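Local coordinates for luciferase-like monooxygenase (Streptomyces bottropensis, PDB 7BIP), which probably acts as a monooxygenase of the bacterial luciferase family, inserting oxygen during biosynthesis of the aromatic polyketide rishirilide, at residues A183-L195 with T208-F221. Residues are numbered along the deposited sequence; the frame is centred on the assembly and turned at random.
Sequences AEAAARAGHGVML and TLSLYRDAASAAGF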
# COMPACT_ATOMS: atom_id res chain seq x y z
N ALA A 183 12.14 -13.93 -21.87
CA ALA A 183 10.79 -14.07 -22.41
C ALA A 183 10.45 -15.54 -22.63
O ALA A 183 9.30 -15.95 -22.43
CB ALA A 183 10.65 -13.28 -23.71
N GLU A 184 11.43 -16.34 -23.06
CA GLU A 184 11.22 -17.77 -23.18
C GLU A 184 10.89 -18.40 -21.83
O GLU A 184 10.00 -19.25 -21.72
CB GLU A 184 12.45 -18.42 -23.79
CG GLU A 184 12.16 -19.65 -24.64
CD GLU A 184 13.25 -19.92 -25.66
OE1 GLU A 184 13.60 -21.11 -25.85
OE2 GLU A 184 13.75 -18.96 -26.28
N ALA A 185 11.62 -18.00 -20.78
CA ALA A 185 11.39 -18.57 -19.46
C ALA A 185 10.01 -18.20 -18.93
O ALA A 185 9.35 -19.01 -18.27
CB ALA A 185 12.48 -18.09 -18.50
N ALA A 186 9.55 -16.99 -19.23
CA ALA A 186 8.21 -16.58 -18.81
C ALA A 186 7.15 -17.47 -19.43
O ALA A 186 6.24 -17.95 -18.75
CB ALA A 186 7.98 -15.12 -19.18
N ALA A 187 7.25 -17.70 -20.74
CA ALA A 187 6.29 -18.58 -21.40
C ALA A 187 6.35 -19.99 -20.83
O ALA A 187 5.31 -20.61 -20.59
CB ALA A 187 6.55 -18.60 -22.91
N ARG A 188 7.57 -20.50 -20.60
CA ARG A 188 7.72 -21.82 -19.99
C ARG A 188 6.99 -21.90 -18.66
O ARG A 188 6.46 -22.96 -18.30
CB ARG A 188 9.21 -22.14 -19.79
CG ARG A 188 9.95 -22.59 -21.04
CD ARG A 188 11.24 -23.32 -20.67
NE ARG A 188 12.27 -22.40 -20.19
CZ ARG A 188 13.09 -21.71 -20.98
NH1 ARG A 188 13.00 -21.83 -22.30
NH2 ARG A 188 13.98 -20.89 -20.45
N ALA A 189 6.96 -20.80 -17.91
CA ALA A 189 6.29 -20.75 -16.62
C ALA A 189 4.82 -20.37 -16.72
O ALA A 189 4.14 -20.30 -15.69
CB ALA A 189 7.02 -19.76 -15.70
N GLY A 190 4.31 -20.14 -17.93
CA GLY A 190 2.94 -19.71 -18.11
C GLY A 190 2.70 -18.25 -17.81
O GLY A 190 1.54 -17.84 -17.67
N HIS A 191 3.76 -17.45 -17.71
CA HIS A 191 3.60 -16.04 -17.36
C HIS A 191 3.37 -15.19 -18.60
O HIS A 191 3.73 -15.56 -19.72
CB HIS A 191 4.83 -15.52 -16.61
CG HIS A 191 5.10 -16.23 -15.32
ND1 HIS A 191 4.10 -16.81 -14.57
CD2 HIS A 191 6.25 -16.44 -14.64
CE1 HIS A 191 4.63 -17.35 -13.48
NE2 HIS A 191 5.93 -17.13 -13.50
N GLY A 192 2.79 -14.02 -18.38
CA GLY A 192 2.77 -12.99 -19.39
C GLY A 192 4.12 -12.29 -19.48
O GLY A 192 5.06 -12.60 -18.75
N VAL A 193 4.21 -11.33 -20.39
CA VAL A 193 5.47 -10.65 -20.63
C VAL A 193 5.22 -9.15 -20.84
O VAL A 193 4.17 -8.74 -21.34
CB VAL A 193 6.23 -11.30 -21.82
CG1 VAL A 193 5.58 -10.95 -23.17
CG2 VAL A 193 7.69 -10.96 -21.80
N MET A 194 6.17 -8.33 -20.39
CA MET A 194 6.14 -6.89 -20.62
C MET A 194 7.39 -6.52 -21.40
O MET A 194 8.50 -6.77 -20.93
CB MET A 194 6.03 -6.12 -19.30
CG MET A 194 5.10 -6.78 -18.28
SD MET A 194 4.99 -5.87 -16.73
CE MET A 194 3.54 -4.88 -17.09
N LEU A 195 7.21 -5.94 -22.58
CA LEU A 195 8.31 -5.59 -23.47
C LEU A 195 8.47 -4.08 -23.53
O LEU A 195 7.59 -3.32 -23.12
CB LEU A 195 8.09 -6.17 -24.87
CG LEU A 195 7.81 -7.68 -24.96
CD1 LEU A 195 7.84 -8.14 -26.42
CD2 LEU A 195 8.80 -8.47 -24.14
N THR A 208 11.55 -11.35 -30.11
CA THR A 208 11.20 -11.70 -28.74
C THR A 208 9.77 -12.23 -28.67
O THR A 208 9.50 -13.22 -27.99
CB THR A 208 11.37 -10.49 -27.82
OG1 THR A 208 12.73 -10.06 -27.85
CG2 THR A 208 11.00 -10.85 -26.40
N LEU A 209 8.84 -11.57 -29.36
CA LEU A 209 7.46 -12.05 -29.37
C LEU A 209 7.36 -13.42 -30.02
O LEU A 209 6.61 -14.29 -29.56
CB LEU A 209 6.56 -11.05 -30.10
CG LEU A 209 6.21 -9.81 -29.27
CD1 LEU A 209 5.71 -8.67 -30.16
CD2 LEU A 209 5.17 -10.16 -28.23
N SER A 210 8.13 -13.64 -31.10
CA SER A 210 8.12 -14.94 -31.76
C SER A 210 8.66 -16.03 -30.83
O SER A 210 8.07 -17.11 -30.71
CB SER A 210 8.94 -14.88 -33.05
OG SER A 210 8.78 -16.07 -33.80
N LEU A 211 9.78 -15.76 -30.16
CA LEU A 211 10.31 -16.71 -29.19
C LEU A 211 9.31 -16.96 -28.06
O LEU A 211 9.15 -18.10 -27.60
CB LEU A 211 11.63 -16.22 -28.61
CG LEU A 211 12.77 -15.97 -29.60
CD1 LEU A 211 13.96 -15.38 -28.88
CD2 LEU A 211 13.14 -17.25 -30.33
N TYR A 212 8.64 -15.91 -27.59
CA TYR A 212 7.66 -16.07 -26.52
C TYR A 212 6.49 -16.91 -26.98
O TYR A 212 6.10 -17.88 -26.31
CB TYR A 212 7.19 -14.69 -26.03
CG TYR A 212 6.06 -14.75 -25.03
CD1 TYR A 212 6.30 -15.13 -23.71
CD2 TYR A 212 4.76 -14.42 -25.40
CE1 TYR A 212 5.27 -15.18 -22.79
CE2 TYR A 212 3.72 -14.48 -24.49
CZ TYR A 212 3.99 -14.85 -23.18
OH TYR A 212 2.97 -14.92 -22.26
N ARG A 213 5.91 -16.57 -28.14
CA ARG A 213 4.76 -17.33 -28.63
C ARG A 213 5.13 -18.77 -28.93
O ARG A 213 4.34 -19.69 -28.69
CB ARG A 213 4.17 -16.63 -29.86
CG ARG A 213 3.35 -15.38 -29.52
CD ARG A 213 3.17 -14.44 -30.71
NE ARG A 213 2.20 -13.38 -30.43
CZ ARG A 213 2.30 -12.13 -30.86
NH1 ARG A 213 3.34 -11.76 -31.61
NH2 ARG A 213 1.37 -11.24 -30.55
N ASP A 214 6.34 -19.00 -29.45
CA ASP A 214 6.80 -20.36 -29.71
C ASP A 214 6.93 -21.16 -28.42
O ASP A 214 6.42 -22.28 -28.31
CB ASP A 214 8.13 -20.34 -30.46
CG ASP A 214 7.96 -20.21 -31.96
OD1 ASP A 214 8.98 -20.20 -32.67
OD2 ASP A 214 6.80 -20.12 -32.42
N ALA A 215 7.64 -20.60 -27.44
CA ALA A 215 7.80 -21.29 -26.16
C ALA A 215 6.46 -21.51 -25.48
O ALA A 215 6.24 -22.55 -24.85
CB ALA A 215 8.74 -20.50 -25.25
N ALA A 216 5.54 -20.55 -25.61
CA ALA A 216 4.22 -20.70 -24.99
C ALA A 216 3.47 -21.90 -25.57
O ALA A 216 2.87 -22.68 -24.83
CB ALA A 216 3.40 -19.42 -25.18
N SER A 217 3.49 -22.04 -26.90
CA SER A 217 2.80 -23.16 -27.53
C SER A 217 3.43 -24.48 -27.12
O SER A 217 2.72 -25.46 -26.86
CB SER A 217 2.82 -23.00 -29.05
OG SER A 217 1.98 -23.95 -29.67
N ALA A 218 4.76 -24.53 -27.06
CA ALA A 218 5.44 -25.74 -26.61
C ALA A 218 5.03 -26.12 -25.19
O ALA A 218 4.93 -27.31 -24.87
CB ALA A 218 6.95 -25.55 -26.70
N ALA A 219 4.79 -25.13 -24.34
CA ALA A 219 4.29 -25.38 -22.99
C ALA A 219 2.78 -25.55 -22.94
O ALA A 219 2.21 -25.52 -21.84
CB ALA A 219 4.72 -24.24 -22.06
N GLY A 220 2.12 -25.70 -24.08
CA GLY A 220 0.68 -25.91 -24.10
C GLY A 220 -0.10 -24.74 -23.55
O GLY A 220 -1.06 -24.92 -22.80
N PHE A 221 0.29 -23.52 -23.92
CA PHE A 221 -0.21 -22.31 -23.30
C PHE A 221 -0.44 -21.28 -24.40
O PHE A 221 0.48 -20.97 -25.16
CB PHE A 221 0.79 -21.83 -22.22
CG PHE A 221 0.79 -20.35 -21.94
CD1 PHE A 221 -0.39 -19.64 -21.75
CD2 PHE A 221 1.99 -19.68 -21.81
CE1 PHE A 221 -0.36 -18.28 -21.48
CE2 PHE A 221 2.03 -18.33 -21.54
CZ PHE A 221 0.85 -17.63 -21.37
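Tyr-212 donates its phenol hydrogen to the carbonyl oxygen of His-191, OH to O 2.7 Å, with the donor only 16° out of the carbonyl plane. Val-193 CG1 sits squarely over the centre of one face of the Tyr-212 ring, 4.0 Å above it, while Ala-183 O lies at the ring's edge, 3.4 Å from Tyr-212 CD1. Pro-223, outside the two segments, also touches Tyr-212. The torsion of Tyr-212 explains the reach: with CG anti to the backbone N (chi1 173°), the phenol leaves helix 208-218 for the turn between helix 183-188 and strand 192-195. Beside it, Ala-187 CB nestles against the helical backbone, 3.5 Å from Tyr-212 O, and meets the methyls of Ala-215 and Ala-216. Such small residues let the two helix axes approach to 7.9 Å at a crossing angle of -26°. Toward one end, Leu-195 CD1 packs on Leu-209 CG at 3.7 Å; at the other, where both helices close in Schellman motifs at Gly-190 and Gly-220, the second turns Phe-221 back against Gly-190 CA in an off-centre CH-pi contact. Replacing Tyr-212 by phenylalanine would probably leave the buried His-191 carbonyl without this hydrogen-bonding mate and the turn less firmly tied. In this TIM barrel, where strand 192-195 opens the beta-alpha-beta unit running to strand 228-236, the mostly apolar interface contains one directional bond that probably helps hold the turn before that strand against helix 208-218.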